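Inactive dihydroorotase-like domain (Chaetomium thermophilum, PDB 5NNL) is a catalytically inactive relative of the dihydroorotase family, built on the amidohydrolase-type fold of parallel strands and helices with a small flanking beta region. Local coordinates at residues T281-V292 with K304-T314. Sequence-based numbering, arbitrary orientation.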
loop_
_atom_site.group_PDB
_atom_site.type_symbol
_atom_site.label_atom_id
_atom_site.label_comp_id
_atom_site.label_asym_id
_atom_site.label_seq_id
_atom_site.Cartn_x
_atom_site.Cartn_y
_atom_site.Cartn_z
ATOM N N THR A 281 -13.954 3.604 -12.897
ATOM C CA THR A 281 -14.887 2.568 -12.478
ATOM C C THR A 281 -14.263 1.196 -12.687
ATOM O O THR A 281 -13.387 1.014 -13.538
ATOM C CB THR A 281 -16.218 2.654 -13.248
ATOM O OG1 THR A 281 -16.011 2.298 -14.620
ATOM C CG2 THR A 281 -16.797 4.064 -13.172
ATOM N N VAL A 282 -14.727 0.233 -11.892
ATOM C CA VAL A 282 -14.277 -1.152 -11.959
ATOM C C VAL A 282 -15.500 -2.058 -11.962
ATOM O O VAL A 282 -16.326 -1.994 -11.045
ATOM C CB VAL A 282 -13.355 -1.515 -10.778
ATOM C CG1 VAL A 282 -12.862 -2.955 -10.900
ATOM C CG2 VAL A 282 -12.189 -0.566 -10.698
ATOM N N GLU A 283 -15.601 -2.913 -12.975
ATOM C CA GLU A 283 -16.649 -3.920 -13.060
ATOM C C GLU A 283 -16.023 -5.291 -12.855
ATOM O O GLU A 283 -15.063 -5.647 -13.548
ATOM C CB GLU A 283 -17.371 -3.866 -14.407
ATOM C CG GLU A 283 -18.545 -4.838 -14.514
ATOM C CD GLU A 283 -19.270 -4.744 -15.847
ATOM O OE1 GLU A 283 -18.610 -4.419 -16.860
ATOM O OE2 GLU A 283 -20.496 -4.988 -15.876
ATOM N N ILE A 284 -16.576 -6.055 -11.915
ATOM C CA ILE A 284 -15.977 -7.303 -11.455
ATOM C C ILE A 284 -17.001 -8.422 -11.571
ATOM O O ILE A 284 -18.131 -8.295 -11.085
ATOM C CB ILE A 284 -15.473 -7.177 -10.005
ATOM C CG1 ILE A 284 -14.273 -6.231 -9.958
ATOM C CG2 ILE A 284 -15.081 -8.530 -9.436
ATOM C CD1 ILE A 284 -14.222 -5.406 -8.730
ATOM N N GLU A 285 -16.600 -9.516 -12.212
ATOM C CA GLU A 285 -17.367 -10.759 -12.207
ATOM C C GLU A 285 -16.934 -11.518 -10.958
ATOM O O GLU A 285 -15.933 -12.236 -10.949
ATOM C CB GLU A 285 -17.132 -11.538 -13.495
ATOM C CG GLU A 285 -17.720 -10.828 -14.721
ATOM C CD GLU A 285 -17.050 -11.191 -16.040
ATOM O OE1 GLU A 285 -17.760 -11.235 -17.067
ATOM O OE2 GLU A 285 -15.822 -11.416 -16.062
ATOM N N LEU A 286 -17.699 -11.333 -9.880
ATOM C CA LEU A 286 -17.290 -11.810 -8.562
ATOM C C LEU A 286 -17.195 -13.329 -8.503
ATOM O O LEU A 286 -16.382 -13.871 -7.745
ATOM C CB LEU A 286 -18.276 -11.292 -7.517
ATOM C CG LEU A 286 -18.122 -11.781 -6.079
ATOM C CD1 LEU A 286 -16.755 -11.424 -5.529
ATOM C CD2 LEU A 286 -19.222 -11.188 -5.219
ATOM N N ASP A 287 -18.006 -14.034 -9.294
ATOM C CA ASP A 287 -18.095 -15.486 -9.232
ATOM C C ASP A 287 -17.259 -16.196 -10.285
ATOM O O ASP A 287 -17.169 -17.426 -10.248
ATOM C CB ASP A 287 -19.553 -15.933 -9.388
ATOM C CG ASP A 287 -20.298 -15.967 -8.073
ATOM O OD1 ASP A 287 -19.689 -16.355 -7.048
ATOM O OD2 ASP A 287 -21.496 -15.613 -8.068
ATOM N N ARG A 288 -16.663 -15.469 -11.221
ATOM C CA ARG A 288 -15.910 -16.118 -12.284
ATOM C C ARG A 288 -14.596 -16.655 -11.733
ATOM O O ARG A 288 -13.816 -15.914 -11.126
ATOM C CB ARG A 288 -15.655 -15.143 -13.427
ATOM C CG ARG A 288 -15.109 -15.824 -14.666
ATOM C CD ARG A 288 -14.916 -14.859 -15.813
ATOM N NE ARG A 288 -14.162 -15.482 -16.898
ATOM C CZ ARG A 288 -13.618 -14.822 -17.916
ATOM N NH1 ARG A 288 -13.733 -13.504 -18.004
ATOM N NH2 ARG A 288 -12.952 -15.486 -18.851
ATOM N N ALA A 289 -14.358 -17.947 -11.937
ATOM C CA ALA A 289 -13.107 -18.567 -11.532
ATOM C C ALA A 289 -12.035 -18.354 -12.592
ATOM O O ALA A 289 -12.326 -18.169 -13.778
ATOM C CB ALA A 289 -13.300 -20.065 -11.294
ATOM N N PHE A 290 -10.782 -18.380 -12.147
ATOM C CA PHE A 290 -9.643 -18.271 -13.044
ATOM C C PHE A 290 -8.423 -18.832 -12.333
ATOM O O PHE A 290 -8.304 -18.737 -11.109
ATOM C CB PHE A 290 -9.390 -16.821 -13.468
ATOM C CG PHE A 290 -8.751 -15.980 -12.400
ATOM C CD1 PHE A 290 -9.518 -15.408 -11.399
ATOM C CD2 PHE A 290 -7.386 -15.762 -12.397
ATOM C CE1 PHE A 290 -8.932 -14.636 -10.417
ATOM C CE2 PHE A 290 -6.796 -14.988 -11.418
ATOM C CZ PHE A 290 -7.570 -14.425 -10.427
ATOM N N ALA A 291 -7.523 -19.419 -13.112
ATOM C CA ALA A 291 -6.281 -19.955 -12.578
ATOM C C ALA A 291 -5.244 -18.845 -12.508
ATOM O O ALA A 291 -4.986 -18.164 -13.506
ATOM C CB ALA A 291 -5.770 -21.103 -13.447
ATOM N N VAL A 292 -4.659 -18.658 -11.330
ATOM C CA VAL A 292 -3.595 -17.671 -11.176
ATOM C C VAL A 292 -2.543 -17.996 -12.230
ATOM O O VAL A 292 -2.001 -19.112 -12.233
ATOM C CB VAL A 292 -3.004 -17.681 -9.758
ATOM C CG1 VAL A 292 -1.899 -16.639 -9.638
ATOM C CG2 VAL A 292 -4.088 -17.415 -8.729
ATOM N N LYS A 304 -3.260 -22.079 -8.425
ATOM C CA LYS A 304 -4.475 -22.108 -7.626
ATOM C C LYS A 304 -5.585 -21.354 -8.348
ATOM O O LYS A 304 -5.338 -20.504 -9.207
ATOM C CB LYS A 304 -4.241 -21.498 -6.242
ATOM C CG LYS A 304 -3.195 -22.221 -5.413
ATOM C CD LYS A 304 -3.682 -23.596 -4.970
ATOM C CE LYS A 304 -2.548 -24.441 -4.405
ATOM N NZ LYS A 304 -2.814 -25.905 -4.569
ATOM N N VAL A 305 -6.821 -21.675 -7.986
ATOM C CA VAL A 305 -8.004 -21.110 -8.621
ATOM C C VAL A 305 -8.654 -20.141 -7.645
ATOM O O VAL A 305 -9.031 -20.527 -6.532
ATOM C CB VAL A 305 -8.989 -22.205 -9.050
ATOM C CG1 VAL A 305 -10.271 -21.592 -9.592
ATOM C CG2 VAL A 305 -8.345 -23.095 -10.095
ATOM N N LEU A 306 -8.792 -18.889 -8.066
ATOM C CA LEU A 306 -9.456 -17.861 -7.283
ATOM C C LEU A 306 -10.707 -17.397 -8.017
ATOM O O LEU A 306 -10.973 -17.792 -9.156
ATOM C CB LEU A 306 -8.513 -16.680 -7.021
ATOM C CG LEU A 306 -7.183 -17.032 -6.349
ATOM C CD1 LEU A 306 -6.261 -15.821 -6.308
ATOM C CD2 LEU A 306 -7.408 -17.579 -4.945
ATOM N N LYS A 307 -11.490 -16.554 -7.346
ATOM C CA LYS A 307 -12.662 -15.935 -7.946
ATOM C C LYS A 307 -12.516 -14.419 -7.940
ATOM O O LYS A 307 -11.902 -13.837 -7.041
ATOM C CB LYS A 307 -13.939 -16.341 -7.206
ATOM C CG LYS A 307 -14.164 -17.845 -7.201
ATOM C CD LYS A 307 -15.628 -18.219 -7.338
ATOM C CE LYS A 307 -15.790 -19.730 -7.379
ATOM N NZ LYS A 307 -17.174 -20.168 -7.733
ATOM N N GLY A 308 -13.087 -13.784 -8.959
ATOM C CA GLY A 308 -13.033 -12.343 -9.081
ATOM C C GLY A 308 -12.224 -11.893 -10.277
ATOM O O GLY A 308 -11.007 -11.700 -10.181
ATOM N N VAL A 309 -12.891 -11.722 -11.414
ATOM C CA VAL A 309 -12.256 -11.266 -12.644
ATOM C C VAL A 309 -12.591 -9.796 -12.841
ATOM O O VAL A 309 -13.752 -9.390 -12.702
ATOM C CB VAL A 309 -12.705 -12.113 -13.848
ATOM C CG1 VAL A 309 -12.287 -11.465 -15.170
ATOM C CG2 VAL A 309 -12.117 -13.517 -13.747
ATOM N N VAL A 310 -11.573 -8.998 -13.154
ATOM C CA VAL A 310 -11.747 -7.575 -13.442
ATOM C C VAL A 310 -12.259 -7.465 -14.876
ATOM O O VAL A 310 -11.484 -7.499 -15.833
ATOM C CB VAL A 310 -10.449 -6.792 -13.240
ATOM C CG1 VAL A 310 -10.663 -5.318 -13.546
ATOM C CG2 VAL A 310 -9.942 -6.974 -11.822
ATOM N N GLN A 311 -13.576 -7.321 -15.029
ATOM C CA GLN A 311 -14.171 -7.348 -16.362
ATOM C C GLN A 311 -13.838 -6.082 -17.140
ATOM O O GLN A 311 -13.529 -6.146 -18.335
ATOM C CB GLN A 311 -15.686 -7.539 -16.255
ATOM C CG GLN A 311 -16.445 -7.379 -17.576
ATOM C CD GLN A 311 -17.938 -7.653 -17.436
ATOM O OE1 GLN A 311 -18.480 -7.673 -16.330
ATOM N NE2 GLN A 311 -18.606 -7.869 -18.563
ATOM N N ARG A 312 -13.887 -4.926 -16.486
ATOM C CA ARG A 312 -13.645 -3.670 -17.178
ATOM C C ARG A 312 -13.218 -2.611 -16.174
ATOM O O ARG A 312 -13.806 -2.495 -15.097
ATOM C CB ARG A 312 -14.896 -3.203 -17.928
ATOM C CG ARG A 312 -14.695 -1.917 -18.724
ATOM C CD ARG A 312 -16.003 -1.330 -19.237
ATOM N NE ARG A 312 -16.973 -1.138 -18.162
ATOM C CZ ARG A 312 -17.911 -0.194 -18.137
ATOM N NH1 ARG A 312 -18.023 0.686 -19.127
ATOM N NH2 ARG A 312 -18.740 -0.126 -17.103
ATOM N N VAL A 313 -12.203 -1.836 -16.547
ATOM C CA VAL A 313 -11.768 -0.671 -15.788
ATOM C C VAL A 313 -11.788 0.523 -16.727
ATOM O O VAL A 313 -11.183 0.479 -17.804
ATOM C CB VAL A 313 -10.364 -0.864 -15.183
ATOM C CG1 VAL A 313 -9.875 0.419 -14.496
ATOM C CG2 VAL A 313 -10.366 -2.029 -14.204
ATOM N N THR A 314 -12.488 1.578 -16.326
ATOM C CA THR A 314 -12.456 2.841 -17.042
ATOM C C THR A 314 -11.578 3.824 -16.280
ATOM O O THR A 314 -11.482 3.783 -15.050
ATOM C CB THR A 314 -13.861 3.423 -17.230
ATOM O OG1 THR A 314 -14.457 3.703 -15.956
ATOM C CG2 THR A 314 -14.747 2.445 -18.000
HETATM O O HOH W 1 -15.813 -0.216 -15.527
HETATM O O HOH W 2 -19.021 -18.786 -6.930
#
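Strand 305-314 runs antiparallel to both halves of 281-292, pairing with 281-285 and then, past a type I turn from E285 to R288, with 288-291. The ladder is broken by a classic bulge at E283, whose carbonyl O accepts from both Q311 N (2.7 Å) and R312 N (3.2 Å). E283 N returns a nearly straight bond to R312 O (2.8 Å). This extra residue brings the Q311 side chain round to E283 and E285, and its amide plane stacks against both carboxylates, tilted 15° from that of E283 and 22° from that of E285. R312 makes a long salt bridge to E283 through NE. At the far end T314 N bonds to T281 O (3.0 Å), and a water links T281 OG1 to R312 O.

The second shift of register accompanies the corner, where R288 O accepts from G308 N. These antiparallel strands follow the helices of the amidohydrolase-like domain, and strand 3-11 borders 281-291 along its other edge. On the opposite face from the V282–V313 pair, V309 packs against E285 and R288, with CG1 near E285 OE2 and CG2 3.7 Å from R288 CD. The arginine, extended from CG to NE, brings NH1 into a salt bridge with E285 OE2, which lies at the guanidinium edge in the plane of that group. A chi1 of 75°, with CG between the backbone N and the carbonyl carbon, brings the F290 ring toward 305-314, where CE1 meets L306 CB (4.0 Å) and CD1 meets V309 CG2. V292 CG2 packs on L306 CD1 at 3.6 Å, near helix 242-251, where F290 touches P244. At the turn, D287 OD2 forms a salt bridge with R2.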